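Local atomic coordinates of EF-P arginine 32 rhamnosyl-transferase (Pseudomonas putida KT2440, PDB entry 5NV8), a protein that is a glycosyltransferase of the EarP family with a two-domain GT-B-type fold, modelled here with 2'-deoxy-thymidine-beta-L-rhamnose. Residues A[292-297]-A[371-376]; A[171-176]-A[364-369]; A[32-37]-A[49-54]; A[42-47]-A[164-169]; A[245-248]-A[252-255]. All blocks are in the same frame, centred on the assembly; numbering follows the deposited sequence.

Contact 1: residues A[292-297]-A[371-376]; sequences AQWAGQ and RQAAQP
Trp294 of helix 287-295 and Ala373 of helix 358-373 are neighbours across the contact, with CA atoms 8.0 Å apart. Helix 287-295 stops just past Trp294, where Gly296 leaves helical geometry with positive phi.

The indole of Trp294 spans the gap. Its CG stands anti to the carbonyl carbon (chi1 -56°), and the six-membered ring reaches helix 358-373. The far corner of that ring does the touching. Trp294 CZ3 lies 3.5 Å from Ala373 N, and this backbone nitrogen sits at the ring edge, near its plane. The methyl CB of Ala373 is 3.8 Å from Trp294 CZ3. Gln372 approaches obliquely with its CB, 3.6 Å from Trp294 CZ3 and 3.7 Å from Trp294 CH2. The side chains of Trp294 and Gln372 run roughly at right angles to each other.

At the other end of the indole, Trp294 NE1 is hydrogen-bonded to Leu164 O. Leu169 and Arg165 also pack on this side chain. Next to it, Gln293 OE1 takes a hydrogen bond from Trp368 NE1 of helix 358-373.

No hydrogen bond joins the two segments. The contact is van der Waals packing of one corner of the indole against Gln372 CB, Ala373 CB and the backbone at Ala373. The N-H bond to Leu164 O helps fix the indole's rotation and satisfies its polar atom.

Contact 2: residues A[171-176]-A[364-369]; sequences ARRDGF and HARLWG
Arg173 and Arg366 stack face to face between two helices whose nearest CA atoms, Arg173 to Gly369 and Asp174 to Arg366, are still 11.5 Å apart. Long side chains bridge that gap.

The close part is the stack of the two guanidinium groups. They come from opposite directions and lie flat on each other, planes 13° apart and centres 4.1 Å apart. Arg366 NH1 sits over the centre of the Arg173 group. The shortest approach is Arg173 NH2 to Arg366 NH2, 3.6 Å. Arg366 reaches this place by bending at chi2 and chi3, while Arg173 leaves its helix with CG anti to the backbone N (chi1 -176°) and bends at chi3. Arg173 is buried and also packs on Trp276.

The like charges of the stack are probably eased by Asp174. Its OD2 forms a salt bridge with Arg173 NH2 at 3.1 Å, and both hydrogen bonds from Arg173 NE and NH2 to OD2 are weak in angle. A water lies in the plane of the Arg173 group at its edge. It accepts from Arg173 NH1 at 2.7 Å and donates to Arg366 O.

The approach of Asp174 to Arg366 is looser. Both residues are partly exposed, and Asp174 OD2 stays 4.1 Å from Arg366 NH2, too long for a salt bridge. Arg366 NH1 makes a weak hydrogen bond to Gln177.

The arrangement is a stacked arginine pair, here joining helix 169-177 to the long helix 358-373 near the C terminus.

Contact 3: residues A[32-37]-A[49-54]; sequences GVTWRL and VRLWVD
Thr34 and Leu51 pack helix on strand within a beta-alpha-beta unit of Rossmann type. Strand 17-20 leads to helix 30-43, which returns to the parallel neighbour strand 48-51.

Leu51 carries the strand side of the contact. Its CG is anti to the backbone N (chi1 -180°), and the two methyls divide the work. CD1 goes to Thr34, with Leu51 CD1 3.7 Å from Thr34 CB and 4.0 Å from Thr34 OG1. CD2 turns to the next residue of the helix and lies 4.1 Å from Trp35 CA. The indole of Trp35 adds a looser touch, CE3 to Leu51 CD2 at 4.5 Å, made obliquely to the ring.

The side chains of Thr34 and Leu51 cross at about a right angle. The threonine hydroxyl is placed between the backbone N and the carbonyl carbon (chi1 53°). There it hydrogen-bonds Asp30 O one turn back, and weakly Ile31 O. Leu51 also touches Ile20 of the adjacent strand, and the Trp35 ring makes a cation-pi contact with Arg39. At the start of this helical segment Gly32 touches the bound 2'-deoxy-thymidine-beta-L-rhamnose.

No hydrogen bond crosses between helix and strand here. The polar need of Thr34 is met within its own helix, so its side chain can lie against the leucine methyls. The contact is largely apolar: both Leu51 methyls pack against Thr34 and Trp35, which follow the ligand-touching Gly32.

Contact 4: residues A[42-47]-A[164-169]; sequences VAEHGL and LREGSL
Glu44 OE2 accepts a hydrogen bond from Gly167 N at 2.7 Å, nearly straight, with an N-H...O angle of 173°. The donor comes to the syn side of the oxygen but lies 31° out of the carboxylate plane. A type I beta turn, Glu166 to Leu169, presents this N-H just before helix 169-177. Glu44 comes from the chain beside helix 30-43, so its carboxylate ties that part of the chain to the turn.

The same oxygen also packs on carbon. Glu44 OE2 is 3.3 Å from Glu166 CA and 3.7 Å from Glu166 CB. The Glu44 side chain has CG anti to the carbonyl carbon (chi1 -59°) and runs extended from there, which carries the carboxylate across to the turn.

Around this first shell, Gln40 works from one helical turn earlier. Its NE2 gives a weak hydrogen bond to Glu44 OE2 and a hydrogen bond to Arg165 O, so it links the acceptor to the backbone just before the turn.

Glu166 sends its own carboxylate another way: the chain bends at chi2, and the oxygens form salt bridges with Arg291 and Arg36, which probably balance its charge and lessen its effect on Glu44, whose OE2 is 6.2 Å from Glu166 OE1.

Glu44 and Gly167 are exposed. The turn that offers the N-H is closed by its own backbone bond, Leu169 N to Glu166 O at 3.2 Å.

Contact 5: residues A[245-248]-A[252-255]; sequences GPLH and VRTR
The guanidinium of Arg253 has the methyl CD2 of Leu247 over one face, offset toward the rim. Leu247 CD2 is modelled 3.1 Å from Arg253 NH1, shorter than such a pair normally allows, so its exact placement is doubtful. Arg253 CD lies alongside, 3.9 Å from Leu247 CD2. Gly245 O comes to the group obliquely, 3.9 Å from Arg253 NH1. The polar partner of this arginine is Glu244, whose OE1 forms a salt bridge with Arg253 NH2.

A second guanidinium is held at its edge. Arg255 NH1 donates to Thr254 O at 3.3 Å; the acceptor lies in the guanidinium plane, but the donor is 53° out of the carbonyl plane. Arg255 NH2 reaches Glu244 OE2, so one carboxylate receives both arginines.

Strand 252-255 is an outermost strand of the mixed six-stranded sheet, forming a beta hairpin with antiparallel strand 258-263. The loop 245-248 follows helix 235-242 and leads into this hairpin. Leu247 points at the strand and also rests on Val235, Ser239 and Leu242 of the helix. The Arg253 chain bends at chi3 (133°), which turns one face of the guanidinium toward Leu247.

From the N terminus, contact 3 closes the short loop between helix 30-43 and strand 48-51. Contact 4 starts on the same helix before contact 3 has closed, so the two cross; it closes a long loop at the turn before helix 169-177. Contact 2 opens on that helix and closes on helix 358-373. Contact 5 is nested inside its loop and closes a very short one at edge strand 252-255; its centre stands about 32 Å from that of contact 2. Contact 1 opens on helix 287-295, crosses contact 2 and closes after it at 371-376. Contacts 1 and 4 touch, tying helix 287-295 and the chain after helix 358-373 to the loop before helix 169-177.

Contact 1: residues A[292-297]-A[371-376]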
# COMPACT_ATOMS: atom_id res chain seq x y z
N ALA A 292 -2.18 0.28 2.73
CA ALA A 292 -2.76 -0.94 3.26
C ALA A 292 -2.77 -0.94 4.79
O ALA A 292 -3.62 -1.60 5.40
CB ALA A 292 -2.01 -2.16 2.74
N GLN A 293 -1.85 -0.21 5.41
CA GLN A 293 -1.87 -0.09 6.87
C GLN A 293 -3.08 0.71 7.33
O GLN A 293 -3.73 0.35 8.32
CB GLN A 293 -0.57 0.54 7.37
CG GLN A 293 0.66 -0.35 7.18
CD GLN A 293 1.96 0.32 7.60
OE1 GLN A 293 2.19 0.57 8.78
NE2 GLN A 293 2.82 0.59 6.63
N TRP A 294 -3.41 1.80 6.62
CA TRP A 294 -4.64 2.53 6.90
C TRP A 294 -5.89 1.72 6.58
O TRP A 294 -6.94 1.96 7.17
CB TRP A 294 -4.68 3.85 6.13
CG TRP A 294 -3.49 4.76 6.37
CD1 TRP A 294 -2.78 5.43 5.42
CD2 TRP A 294 -2.90 5.11 7.63
NE1 TRP A 294 -1.78 6.17 6.01
CE2 TRP A 294 -1.83 5.99 7.37
CE3 TRP A 294 -3.17 4.77 8.96
CZ2 TRP A 294 -1.03 6.52 8.38
CZ3 TRP A 294 -2.37 5.29 9.96
CH2 TRP A 294 -1.32 6.16 9.66
N ALA A 295 -5.79 0.76 5.65
CA ALA A 295 -6.93 -0.09 5.33
C ALA A 295 -7.37 -0.94 6.52
O ALA A 295 -8.55 -1.30 6.63
CB ALA A 295 -6.61 -0.99 4.14
N GLY A 296 -6.44 -1.28 7.42
CA GLY A 296 -6.78 -1.98 8.64
C GLY A 296 -6.97 -3.48 8.52
O GLY A 296 -7.29 -4.12 9.53
N GLN A 297 -6.79 -4.07 7.34
CA GLN A 297 -6.94 -5.51 7.16
C GLN A 297 -5.58 -6.20 7.21
O GLN A 297 -4.54 -5.56 7.06
CB GLN A 297 -7.62 -5.80 5.82
CG GLN A 297 -8.89 -5.01 5.58
CD GLN A 297 -10.07 -5.56 6.37
OE1 GLN A 297 -10.20 -5.30 7.56
NE2 GLN A 297 -10.93 -6.31 5.70
N ARG A 371 -3.35 2.93 16.14
CA ARG A 371 -2.19 3.44 16.85
C ARG A 371 -1.37 4.37 15.96
O ARG A 371 -0.92 5.43 16.41
CB ARG A 371 -1.33 2.28 17.34
CG ARG A 371 0.07 2.67 17.79
CD ARG A 371 0.96 1.45 17.94
NE ARG A 371 2.29 1.66 17.37
CZ ARG A 371 3.38 1.91 18.08
NH1 ARG A 371 3.31 1.98 19.41
NH2 ARG A 371 4.55 2.10 17.48
N GLN A 372 -1.17 4.00 14.69
CA GLN A 372 -0.37 4.83 13.80
C GLN A 372 -1.05 6.16 13.52
O GLN A 372 -0.39 7.21 13.48
CB GLN A 372 -0.11 4.08 12.49
CG GLN A 372 1.11 3.17 12.52
CD GLN A 372 2.26 3.74 13.33
OE1 GLN A 372 2.99 4.61 12.86
NE2 GLN A 372 2.44 3.24 14.55
N ALA A 373 -2.38 6.16 13.35
CA ALA A 373 -3.09 7.39 13.03
C ALA A 373 -3.18 8.36 14.20
O ALA A 373 -3.56 9.51 13.99
CB ALA A 373 -4.50 7.06 12.53
N ALA A 374 -2.83 7.93 15.41
CA ALA A 374 -2.90 8.81 16.56
C ALA A 374 -1.86 9.93 16.50
O ALA A 374 -2.01 10.94 17.19
CB ALA A 374 -2.73 8.01 17.85
N GLN A 375 -0.82 9.76 15.69
CA GLN A 375 0.25 10.73 15.44
C GLN A 375 -0.13 11.63 14.27
O GLN A 375 -0.72 11.16 13.29
CB GLN A 375 1.56 10.01 15.13
CG GLN A 375 2.75 10.93 14.92
CD GLN A 375 4.06 10.17 14.78
OE1 GLN A 375 4.08 8.94 14.80
NE2 GLN A 375 5.15 10.90 14.63
N PRO A 376 0.17 12.93 14.36
CA PRO A 376 -0.09 13.83 13.23
C PRO A 376 0.56 13.32 11.94
O PRO A 376 1.63 12.71 11.96
CB PRO A 376 0.52 15.15 13.69
CG PRO A 376 0.40 15.11 15.17
CD PRO A 376 0.60 13.66 15.56

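Contact 2: residues A[171-176]-A[364-369]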
# COMPACT_ATOMS: atom_id res chain seq x y z
N ALA A 171 -12.21 7.99 8.29
CA ALA A 171 -13.66 8.12 8.28
C ALA A 171 -14.26 7.61 6.97
O ALA A 171 -15.29 6.94 6.97
CB ALA A 171 -14.06 9.58 8.52
N ARG A 172 -13.62 7.93 5.84
CA ARG A 172 -14.09 7.42 4.55
C ARG A 172 -13.93 5.91 4.47
O ARG A 172 -14.70 5.25 3.76
CB ARG A 172 -13.34 8.09 3.40
CG ARG A 172 -13.74 9.54 3.15
CD ARG A 172 -13.05 10.10 1.91
NE ARG A 172 -11.72 10.63 2.22
CZ ARG A 172 -10.58 10.02 1.90
NH1 ARG A 172 -10.61 8.86 1.25
NH2 ARG A 172 -9.42 10.56 2.22
N ARG A 173 -12.95 5.34 5.17
CA ARG A 173 -12.78 3.89 5.19
C ARG A 173 -13.93 3.22 5.92
O ARG A 173 -14.51 2.24 5.42
CB ARG A 173 -11.44 3.54 5.85
CG ARG A 173 -11.11 2.05 5.84
CD ARG A 173 -10.08 1.71 6.91
NE ARG A 173 -10.47 2.22 8.22
CZ ARG A 173 -9.84 1.93 9.36
NH1 ARG A 173 -8.78 1.13 9.35
NH2 ARG A 173 -10.27 2.45 10.50
N ASP A 174 -14.30 3.74 7.09
CA ASP A 174 -15.34 3.11 7.91
C ASP A 174 -16.69 3.15 7.21
O ASP A 174 -17.43 2.16 7.23
CB ASP A 174 -15.40 3.80 9.27
CG ASP A 174 -14.15 3.59 10.09
OD1 ASP A 174 -14.06 4.14 11.20
OD2 ASP A 174 -13.26 2.84 9.62
N GLY A 175 -17.04 4.28 6.60
CA GLY A 175 -18.31 4.37 5.89
C GLY A 175 -18.39 3.44 4.70
O GLY A 175 -19.47 2.94 4.37
N PHE A 176 -17.26 3.18 4.04
CA PHE A 176 -17.25 2.26 2.91
C PHE A 176 -17.43 0.82 3.38
O PHE A 176 -18.24 0.07 2.83
CB PHE A 176 -15.94 2.42 2.13
CG PHE A 176 -15.82 1.49 0.95
CD1 PHE A 176 -16.30 1.87 -0.29
CD2 PHE A 176 -15.23 0.25 1.09
CE1 PHE A 176 -16.19 1.02 -1.38
CE2 PHE A 176 -15.12 -0.60 0.01
CZ PHE A 176 -15.60 -0.21 -1.23
N HIS A 364 -5.10 -7.41 15.15
CA HIS A 364 -3.79 -6.76 15.18
C HIS A 364 -3.65 -5.72 14.08
O HIS A 364 -3.05 -4.66 14.28
CB HIS A 364 -2.69 -7.82 15.06
CG HIS A 364 -1.31 -7.28 15.27
ND1 HIS A 364 -0.80 -7.00 16.52
CD2 HIS A 364 -0.33 -6.96 14.38
CE1 HIS A 364 0.43 -6.54 16.40
NE2 HIS A 364 0.74 -6.51 15.11
N ALA A 365 -4.20 -6.01 12.89
CA ALA A 365 -4.11 -5.05 11.79
C ALA A 365 -4.94 -3.80 12.07
O ALA A 365 -4.53 -2.69 11.73
CB ALA A 365 -4.56 -5.72 10.49
N ARG A 366 -6.11 -3.97 12.70
CA ARG A 366 -6.92 -2.81 13.07
C ARG A 366 -6.21 -1.96 14.13
O ARG A 366 -6.20 -0.73 14.04
CB ARG A 366 -8.28 -3.26 13.59
CG ARG A 366 -9.10 -4.08 12.61
CD ARG A 366 -9.66 -3.21 11.50
NE ARG A 366 -10.44 -2.10 12.03
CZ ARG A 366 -11.27 -1.36 11.30
NH1 ARG A 366 -11.42 -1.61 10.01
NH2 ARG A 366 -11.95 -0.37 11.86
N LEU A 367 -5.62 -2.61 15.13
CA LEU A 367 -4.99 -1.88 16.22
C LEU A 367 -3.76 -1.11 15.76
O LEU A 367 -3.45 -0.05 16.30
CB LEU A 367 -4.63 -2.84 17.35
CG LEU A 367 -5.82 -3.40 18.14
CD1 LEU A 367 -5.49 -4.77 18.73
CD2 LEU A 367 -6.23 -2.43 19.23
N TRP A 368 -3.04 -1.63 14.76
CA TRP A 368 -1.87 -0.92 14.25
C TRP A 368 -2.27 0.36 13.52
O TRP A 368 -1.63 1.40 13.69
CB TRP A 368 -1.05 -1.82 13.33
CG TRP A 368 0.14 -1.12 12.76
CD1 TRP A 368 0.23 -0.51 11.54
CD2 TRP A 368 1.41 -0.94 13.39
NE1 TRP A 368 1.48 0.03 11.37
CE2 TRP A 368 2.23 -0.21 12.49
CE3 TRP A 368 1.95 -1.32 14.63
CZ2 TRP A 368 3.55 0.13 12.79
CZ3 TRP A 368 3.25 -0.97 14.92
CH2 TRP A 368 4.04 -0.25 14.01
N GLY A 369 -3.32 0.29 12.70
CA GLY A 369 -3.77 1.48 12.00
C GLY A 369 -4.25 2.57 12.94
O GLY A 369 -3.95 3.75 12.75
O HOH W 1 -7.65 1.10 11.82

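Contact 3: residues A[32-37]-A[49-54]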
# COMPACT_ATOMS: atom_id res chain seq x y z
N GLY A 32 3.91 8.37 -6.90
CA GLY A 32 2.84 8.01 -5.98
C GLY A 32 2.86 8.81 -4.69
O GLY A 32 1.82 9.23 -4.20
N VAL A 33 4.06 9.04 -4.15
CA VAL A 33 4.17 9.80 -2.91
C VAL A 33 4.00 11.30 -3.18
O VAL A 33 3.35 12.01 -2.41
CB VAL A 33 5.50 9.50 -2.21
CG1 VAL A 33 5.69 10.40 -1.00
CG2 VAL A 33 5.55 8.04 -1.78
N THR A 34 4.57 11.79 -4.28
CA THR A 34 4.52 13.23 -4.54
C THR A 34 3.13 13.67 -4.97
O THR A 34 2.65 14.73 -4.56
CB THR A 34 5.56 13.61 -5.59
OG1 THR A 34 5.39 12.80 -6.76
CG2 THR A 34 6.97 13.43 -5.04
N TRP A 35 2.45 12.86 -5.79
CA TRP A 35 1.09 13.19 -6.19
C TRP A 35 0.13 13.13 -5.01
O TRP A 35 -0.83 13.90 -4.95
CB TRP A 35 0.64 12.25 -7.32
CG TRP A 35 -0.81 12.34 -7.71
CD1 TRP A 35 -1.69 11.31 -7.81
CD2 TRP A 35 -1.53 13.52 -8.10
NE1 TRP A 35 -2.92 11.77 -8.21
CE2 TRP A 35 -2.85 13.13 -8.39
CE3 TRP A 35 -1.19 14.88 -8.21
CZ2 TRP A 35 -3.83 14.03 -8.79
CZ3 TRP A 35 -2.17 15.77 -8.61
CH2 TRP A 35 -3.47 15.35 -8.89
N ARG A 36 0.38 12.23 -4.05
CA ARG A 36 -0.46 12.18 -2.86
C ARG A 36 -0.22 13.38 -1.96
O ARG A 36 -1.17 14.01 -1.47
CB ARG A 36 -0.20 10.88 -2.09
CG ARG A 36 -0.99 10.77 -0.80
CD ARG A 36 -0.79 9.42 -0.11
NE ARG A 36 -1.00 8.29 -1.01
CZ ARG A 36 -2.19 7.92 -1.49
NH1 ARG A 36 -3.28 8.60 -1.18
NH2 ARG A 36 -2.27 6.87 -2.30
N LEU A 37 1.05 13.73 -1.72
CA LEU A 37 1.36 14.85 -0.85
C LEU A 37 0.90 16.17 -1.46
O LEU A 37 0.40 17.05 -0.74
CB LEU A 37 2.87 14.89 -0.58
CG LEU A 37 3.42 16.13 0.12
CD1 LEU A 37 2.81 16.28 1.51
CD2 LEU A 37 4.93 16.06 0.20
N VAL A 49 0.69 24.82 -4.61
CA VAL A 49 1.79 23.90 -4.86
C VAL A 49 1.81 23.56 -6.34
O VAL A 49 0.77 23.49 -7.01
CB VAL A 49 1.70 22.63 -3.99
CG1 VAL A 49 1.32 23.00 -2.56
CG2 VAL A 49 0.73 21.62 -4.57
N ARG A 50 3.02 23.37 -6.86
CA ARG A 50 3.22 22.96 -8.25
C ARG A 50 4.16 21.77 -8.25
O ARG A 50 5.31 21.88 -7.82
CB ARG A 50 3.78 24.11 -9.10
CG ARG A 50 4.84 24.96 -8.40
CD ARG A 50 4.86 26.40 -8.92
NE ARG A 50 6.13 27.06 -8.63
CZ ARG A 50 6.27 28.36 -8.40
NH1 ARG A 50 5.22 29.16 -8.43
NH2 ARG A 50 7.47 28.86 -8.15
N LEU A 51 3.65 20.63 -8.71
CA LEU A 51 4.44 19.41 -8.80
C LEU A 51 5.18 19.40 -10.13
O LEU A 51 4.56 19.33 -11.20
CB LEU A 51 3.53 18.19 -8.67
CG LEU A 51 4.20 16.82 -8.74
CD1 LEU A 51 5.24 16.68 -7.64
CD2 LEU A 51 3.16 15.72 -8.66
N TRP A 52 6.51 19.46 -10.07
CA TRP A 52 7.33 19.47 -11.28
C TRP A 52 7.81 18.04 -11.57
O TRP A 52 8.97 17.68 -11.35
CB TRP A 52 8.49 20.44 -11.14
N VAL A 53 6.87 17.24 -12.07
CA VAL A 53 7.18 15.88 -12.49
C VAL A 53 8.16 15.92 -13.65
O VAL A 53 7.96 16.65 -14.63
CB VAL A 53 5.89 15.12 -12.86
CG1 VAL A 53 5.08 15.89 -13.89
CG2 VAL A 53 6.20 13.71 -13.37
N ASP A 54 9.25 15.16 -13.54
CA ASP A 54 10.27 15.12 -14.58
C ASP A 54 10.11 13.94 -15.53
O ASP A 54 10.95 13.75 -16.41
CB ASP A 54 11.67 15.06 -13.94
CG ASP A 54 11.91 16.19 -12.96
OD1 ASP A 54 12.45 15.93 -11.87
OD2 ASP A 54 11.57 17.34 -13.29

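Contact 4: residues A[42-47]-A[164-169]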
# COMPACT_ATOMS: atom_id res chain seq x y z
N VAL A 42 -2.66 21.20 -0.77
CA VAL A 42 -3.66 22.12 -1.29
C VAL A 42 -4.97 21.97 -0.53
O VAL A 42 -5.54 22.95 -0.04
CB VAL A 42 -3.87 21.89 -2.80
CG1 VAL A 42 -5.07 22.69 -3.29
CG2 VAL A 42 -2.62 22.25 -3.58
N ALA A 43 -5.45 20.73 -0.40
CA ALA A 43 -6.81 20.52 0.09
C ALA A 43 -6.92 20.81 1.58
O ALA A 43 -7.89 21.45 2.02
CB ALA A 43 -7.24 19.08 -0.21
N GLU A 44 -5.96 20.35 2.38
CA GLU A 44 -6.04 20.48 3.83
C GLU A 44 -5.27 21.68 4.37
O GLU A 44 -5.47 22.04 5.54
CB GLU A 44 -5.55 19.20 4.50
CG GLU A 44 -6.32 17.95 4.09
CD GLU A 44 -5.96 16.74 4.92
OE1 GLU A 44 -5.50 16.91 6.06
OE2 GLU A 44 -6.13 15.60 4.43
N HIS A 45 -4.41 22.31 3.57
CA HIS A 45 -3.61 23.42 4.05
C HIS A 45 -3.68 24.65 3.16
O HIS A 45 -3.00 25.64 3.45
CB HIS A 45 -2.14 22.98 4.22
CG HIS A 45 -1.96 21.91 5.25
ND1 HIS A 45 -1.61 22.18 6.55
CD2 HIS A 45 -2.10 20.56 5.17
CE1 HIS A 45 -1.53 21.05 7.23
NE2 HIS A 45 -1.82 20.05 6.41
N GLY A 46 -4.47 24.62 2.09
CA GLY A 46 -4.70 25.80 1.27
C GLY A 46 -3.46 26.40 0.66
O GLY A 46 -3.36 27.62 0.53
N LEU A 47 -2.49 25.57 0.28
CA LEU A 47 -1.24 26.04 -0.28
C LEU A 47 -1.27 25.99 -1.80
O LEU A 47 -1.97 25.17 -2.40
CB LEU A 47 -0.06 25.21 0.24
CG LEU A 47 0.28 25.35 1.72
CD1 LEU A 47 1.12 24.17 2.19
CD2 LEU A 47 1.01 26.66 1.98
N LEU A 164 2.01 9.83 5.42
CA LEU A 164 0.94 10.53 4.72
C LEU A 164 -0.40 9.90 5.07
O LEU A 164 -0.62 8.71 4.84
CB LEU A 164 1.17 10.48 3.21
CG LEU A 164 2.45 11.15 2.71
CD1 LEU A 164 2.88 10.55 1.39
CD2 LEU A 164 2.25 12.66 2.59
N ARG A 165 -1.29 10.71 5.64
CA ARG A 165 -2.62 10.25 6.02
C ARG A 165 -3.58 11.43 5.86
O ARG A 165 -3.46 12.42 6.58
CB ARG A 165 -2.64 9.71 7.44
CG ARG A 165 -3.89 8.92 7.81
CD ARG A 165 -4.08 8.84 9.32
NE ARG A 165 -3.82 10.11 10.00
CZ ARG A 165 -2.75 10.37 10.74
NH1 ARG A 165 -1.81 9.45 10.89
NH2 ARG A 165 -2.60 11.55 11.32
N GLU A 166 -4.50 11.32 4.91
CA GLU A 166 -5.51 12.34 4.70
C GLU A 166 -6.41 12.47 5.92
O GLU A 166 -6.70 11.49 6.61
CB GLU A 166 -6.35 12.02 3.46
CG GLU A 166 -5.56 11.91 2.15
CD GLU A 166 -4.82 10.60 1.98
OE1 GLU A 166 -4.76 9.79 2.93
OE2 GLU A 166 -4.29 10.37 0.88
N GLY A 167 -6.85 13.71 6.18
CA GLY A 167 -7.65 13.98 7.37
C GLY A 167 -8.90 13.14 7.48
O GLY A 167 -9.28 12.73 8.59
N SER A 168 -9.57 12.85 6.36
CA SER A 168 -10.83 12.12 6.37
C SER A 168 -10.70 10.69 5.86
O SER A 168 -11.70 10.06 5.54
CB SER A 168 -11.88 12.87 5.55
OG SER A 168 -11.58 12.81 4.17
N LEU A 169 -9.47 10.16 5.79
CA LEU A 169 -9.28 8.84 5.21
C LEU A 169 -9.91 7.75 6.07
O LEU A 169 -10.69 6.93 5.57
CB LEU A 169 -7.79 8.57 5.01
CG LEU A 169 -7.47 7.19 4.41
CD1 LEU A 169 -8.09 7.06 3.04
CD2 LEU A 169 -5.97 6.97 4.35

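Contact 5: residues A[245-248]-A[252-255]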
# COMPACT_ATOMS: atom_id res chain seq x y z
N GLY A 245 -2.05 -19.15 -22.14
CA GLY A 245 -1.54 -18.03 -22.88
C GLY A 245 -1.35 -16.80 -22.02
O GLY A 245 -1.57 -16.82 -20.80
N PRO A 246 -0.93 -15.70 -22.66
CA PRO A 246 -0.71 -14.46 -21.91
C PRO A 246 -2.01 -13.94 -21.30
O PRO A 246 -3.08 -14.04 -21.89
CB PRO A 246 -0.18 -13.49 -22.98
CG PRO A 246 0.33 -14.37 -24.08
CD PRO A 246 -0.55 -15.57 -24.08
N LEU A 247 -1.89 -13.39 -20.09
CA LEU A 247 -3.02 -12.85 -19.36
C LEU A 247 -2.97 -11.33 -19.39
O LEU A 247 -1.93 -10.73 -19.08
CB LEU A 247 -3.03 -13.34 -17.91
CG LEU A 247 -3.37 -14.82 -17.71
CD1 LEU A 247 -3.84 -15.04 -16.28
CD2 LEU A 247 -4.43 -15.24 -18.70
N HIS A 248 -4.09 -10.71 -19.75
CA HIS A 248 -4.21 -9.26 -19.69
C HIS A 248 -5.51 -8.87 -19.00
O HIS A 248 -6.21 -9.73 -18.45
CB HIS A 248 -4.13 -8.66 -21.09
CG HIS A 248 -3.19 -9.37 -22.01
ND1 HIS A 248 -3.62 -10.15 -23.06
CD2 HIS A 248 -1.84 -9.43 -22.03
CE1 HIS A 248 -2.58 -10.66 -23.69
NE2 HIS A 248 -1.48 -10.24 -23.08
N VAL A 252 -10.16 -13.90 -16.10
CA VAL A 252 -10.37 -14.49 -14.78
C VAL A 252 -10.42 -16.00 -14.94
O VAL A 252 -11.17 -16.53 -15.77
CB VAL A 252 -11.65 -13.94 -14.10
CG1 VAL A 252 -12.90 -14.25 -14.91
CG2 VAL A 252 -11.78 -14.48 -12.69
N ARG A 253 -9.59 -16.71 -14.18
CA ARG A 253 -9.42 -18.15 -14.34
C ARG A 253 -9.37 -18.84 -12.98
O ARG A 253 -8.85 -18.29 -12.00
CB ARG A 253 -8.13 -18.48 -15.13
CG ARG A 253 -7.92 -17.62 -16.37
CD ARG A 253 -6.65 -18.02 -17.12
NE ARG A 253 -6.89 -18.17 -18.55
CZ ARG A 253 -5.94 -18.31 -19.46
NH1 ARG A 253 -4.67 -18.35 -19.09
NH2 ARG A 253 -6.25 -18.44 -20.74
N THR A 254 -9.91 -20.06 -12.94
CA THR A 254 -10.06 -20.82 -11.71
C THR A 254 -9.24 -22.10 -11.77
O THR A 254 -9.22 -22.79 -12.79
CB THR A 254 -11.53 -21.16 -11.44
OG1 THR A 254 -12.30 -19.95 -11.35
CG2 THR A 254 -11.69 -21.95 -10.15
N ARG A 255 -8.55 -22.40 -10.66
CA ARG A 255 -7.85 -23.68 -10.48
C ARG A 255 -8.14 -24.16 -9.06
O ARG A 255 -7.60 -23.60 -8.10
CB ARG A 255 -6.35 -23.54 -10.70
CG ARG A 255 -5.97 -23.13 -12.10
CD ARG A 255 -6.02 -24.33 -13.05
NE ARG A 255 -5.29 -24.04 -14.28
CZ ARG A 255 -5.76 -23.28 -15.26
NH1 ARG A 255 -6.96 -22.73 -15.17
NH2 ARG A 255 -5.02 -23.08 -16.34